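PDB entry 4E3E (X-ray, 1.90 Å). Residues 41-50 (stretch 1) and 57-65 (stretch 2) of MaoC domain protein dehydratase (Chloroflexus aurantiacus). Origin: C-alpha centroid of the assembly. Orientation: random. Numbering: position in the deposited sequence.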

# COMPACT_ATOMS: atom_id res chain seq x y z
N GLY A 41 1.10 5.18 10.31
CA GLY A 41 1.09 4.44 11.57
C GLY A 41 0.22 5.07 12.65
O GLY A 41 0.47 4.86 13.83
N SER A 42 -0.82 5.82 12.27
CA SER A 42 -1.62 6.50 13.27
C SER A 42 -2.31 5.48 14.19
O SER A 42 -2.93 4.52 13.71
CB SER A 42 -2.63 7.45 12.63
OG SER A 42 -3.70 7.71 13.53
N ARG A 43 -2.19 5.68 15.49
CA ARG A 43 -2.79 4.76 16.46
C ARG A 43 -4.06 5.28 17.14
O ARG A 43 -4.56 4.64 18.06
CB ARG A 43 -1.77 4.33 17.52
CG ARG A 43 -0.73 3.36 16.99
CD ARG A 43 0.04 2.76 18.16
NE ARG A 43 1.06 3.70 18.62
CZ ARG A 43 1.44 3.83 19.89
NH1 ARG A 43 0.89 3.09 20.83
NH2 ARG A 43 2.38 4.72 20.20
N PHE A 44 -4.57 6.44 16.70
CA PHE A 44 -5.78 7.00 17.32
C PHE A 44 -6.94 6.03 17.24
O PHE A 44 -7.24 5.49 16.17
CB PHE A 44 -6.13 8.37 16.72
CG PHE A 44 -5.16 9.44 17.12
CD1 PHE A 44 -5.27 10.07 18.36
CD2 PHE A 44 -4.06 9.74 16.31
CE1 PHE A 44 -4.34 11.03 18.76
CE2 PHE A 44 -3.13 10.70 16.70
CZ PHE A 44 -3.27 11.34 17.93
N ALA A 45 -7.56 5.78 18.39
CA ALA A 45 -8.50 4.66 18.50
C ALA A 45 -9.76 4.84 17.66
O ALA A 45 -10.33 3.85 17.15
CB ALA A 45 -8.85 4.36 19.96
N LEU A 46 -10.18 6.09 17.52
CA LEU A 46 -11.40 6.43 16.76
C LEU A 46 -11.35 5.89 15.31
O LEU A 46 -12.34 5.35 14.83
CB LEU A 46 -11.63 7.96 16.75
CG LEU A 46 -12.93 8.43 16.09
CD1 LEU A 46 -14.12 7.81 16.81
CD2 LEU A 46 -13.03 9.95 16.04
N THR A 47 -10.20 6.02 14.64
CA THR A 47 -10.13 5.61 13.24
C THR A 47 -9.78 4.11 13.08
O THR A 47 -10.06 3.54 12.03
CB THR A 47 -9.12 6.46 12.47
OG1 THR A 47 -7.91 6.49 13.20
CG2 THR A 47 -9.65 7.93 12.30
N SER A 48 -9.20 3.49 14.11
CA SER A 48 -8.74 2.08 14.02
C SER A 48 -9.78 1.04 14.34
O SER A 48 -9.66 -0.11 13.91
CB SER A 48 -7.53 1.84 14.92
OG SER A 48 -6.37 2.38 14.31
N SER A 49 -10.81 1.42 15.09
CA SER A 49 -11.79 0.46 15.56
C SER A 49 -13.25 0.89 15.35
O SER A 49 -13.71 1.89 15.91
CB SER A 49 -11.52 0.12 17.03
OG SER A 49 -12.59 -0.67 17.56
N THR A 50 -13.98 0.12 14.55
CA THR A 50 -15.40 0.36 14.37
C THR A 50 -16.19 0.25 15.68
O THR A 50 -16.96 1.16 15.99
CB THR A 50 -15.97 -0.51 13.22
OG1 THR A 50 -15.75 0.18 11.99
CG2 THR A 50 -17.47 -0.77 13.37
N GLY A 57 -21.16 6.64 19.35
CA GLY A 57 -22.40 7.01 18.66
C GLY A 57 -22.23 7.22 17.15
O GLY A 57 -23.14 7.69 16.50
N LEU A 58 -21.07 6.89 16.61
CA LEU A 58 -20.83 6.97 15.16
C LEU A 58 -21.31 5.70 14.47
O LEU A 58 -21.49 4.66 15.12
CB LEU A 58 -19.33 7.19 14.86
CG LEU A 58 -18.77 8.55 15.30
CD1 LEU A 58 -17.29 8.66 14.99
CD2 LEU A 58 -19.54 9.73 14.68
N GLU A 59 -21.54 5.76 13.17
CA GLU A 59 -21.98 4.59 12.42
C GLU A 59 -20.94 3.49 12.39
O GLU A 59 -21.26 2.34 12.45
CB GLU A 59 -22.34 4.97 11.00
CG GLU A 59 -23.39 6.05 10.87
CD GLU A 59 -23.70 6.41 9.43
OE1 GLU A 59 -23.47 5.59 8.54
OE2 GLU A 59 -24.17 7.53 9.19
N ARG A 60 -19.69 3.89 12.25
CA ARG A 60 -18.58 2.99 12.15
C ARG A 60 -17.37 3.88 12.25
O ARG A 60 -17.53 5.04 12.42
CB ARG A 60 -18.59 2.24 10.83
CG ARG A 60 -18.80 3.13 9.64
CD ARG A 60 -18.98 2.37 8.34
NE ARG A 60 -17.83 1.58 7.95
CZ ARG A 60 -17.79 0.80 6.89
NH1 ARG A 60 -16.72 0.11 6.60
NH2 ARG A 60 -18.85 0.68 6.13
N ALA A 61 -16.18 3.34 12.17
CA ALA A 61 -15.02 4.18 12.29
C ALA A 61 -15.04 5.16 11.16
O ALA A 61 -15.21 4.80 10.04
CB ALA A 61 -13.77 3.35 12.24
N PRO A 62 -14.85 6.42 11.47
CA PRO A 62 -14.82 7.46 10.43
C PRO A 62 -13.45 7.52 9.74
O PRO A 62 -12.47 7.06 10.30
CB PRO A 62 -15.02 8.75 11.23
CG PRO A 62 -14.37 8.43 12.56
CD PRO A 62 -14.68 6.98 12.82
N ILE A 63 -13.41 8.09 8.53
CA ILE A 63 -12.18 8.42 7.84
C ILE A 63 -11.38 9.45 8.66
O ILE A 63 -11.95 10.41 9.17
CB ILE A 63 -12.49 8.98 6.41
CG1 ILE A 63 -13.35 8.02 5.58
CG2 ILE A 63 -11.21 9.32 5.64
CD1 ILE A 63 -12.81 6.60 5.48
N ASP A 64 -10.06 9.27 8.79
CA ASP A 64 -9.21 10.23 9.43
C ASP A 64 -9.41 11.63 8.81
O ASP A 64 -9.37 11.78 7.58
CB ASP A 64 -7.74 9.82 9.24
CG ASP A 64 -6.78 10.60 10.15
OD1 ASP A 64 -6.13 9.96 11.00
OD2 ASP A 64 -6.67 11.84 10.00
N SER A 65 -9.59 12.64 9.66
CA SER A 65 -9.78 14.03 9.21
C SER A 65 -8.69 14.48 8.26
O SER A 65 -8.95 15.21 7.31
CB SER A 65 -9.83 14.99 10.41
OG SER A 65 -11.11 15.00 11.00
O HOH W 1 -6.26 8.37 13.16
O HOH W 2 -3.69 10.43 12.24
O HOH W 3 -10.88 4.92 9.66

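Residues 45-48 form one short helical turn, and the second stretch runs past it without regular helix or strand. The contact buries 402 Å², both sides summed. The backbones come closest at Thr50 and Ala61, whose CA atoms lie 4.4 Å apart.

One direct hydrogen bond joins the stretches. Ala61 N donates to Thr50 OG1 at 3.2 Å, nearly straight at 172°. The m rotamer of Thr50 (chi1 -85°) places the hydroxyl at this amide.

Ala61 directs its CA-to-CB bond toward stretch 1. Its methyl group sits among the carbonyl oxygens at the end of the helical turn, with Ala61 CB 3.6 Å from Leu46 O and 3.7 Å from Thr47 O. Leu46 O also lies 3.5 Å from Pro62 CD. These neighbours are carbon atoms, and this buried oxygen has no polar partner in the model.

Leu46 starts out sideways, but its t,p rotamer brings its end nearer to stretch 2. There Leu46 CD1 meets Leu58 CD1 at 3.8 Å, and Leu46 CG meets Pro62 CG at 3.8 Å. Leu58 (m,t) directs its CA-to-CB bond toward stretch 1, and its CD1 closes this small apolar cluster.

Thr47 adopts p (chi1 50°), which separates its two branches by role. Thr47 CG2 packs against the second backbone, 3.6 Å from Pro62 O and 3.7 Å from Asp64 CA. Thr47 OG1 instead accepts a hydrogen bond from water 1 at 2.5 Å.

The same water donates to Asp64 OD1 at 2.7 Å and bonds Ser42 OG at 2.7 Å. Water 2 also links Ser42 OG (3.0 Å) to Asp64 OD1 (2.8 Å). Ser42 OG and Asp64 OD1 are themselves 4.2 Å apart, so water bridges the gap. Ser42 and Asp64 are both t at chi1. Asp64 starts out sideways, but its end comes nearer to stretch 1, which brings OD1 to the two waters. Water 3 joins the backbones, donating to Thr47 O at 2.9 Å and Pro62 O at 2.7 Å.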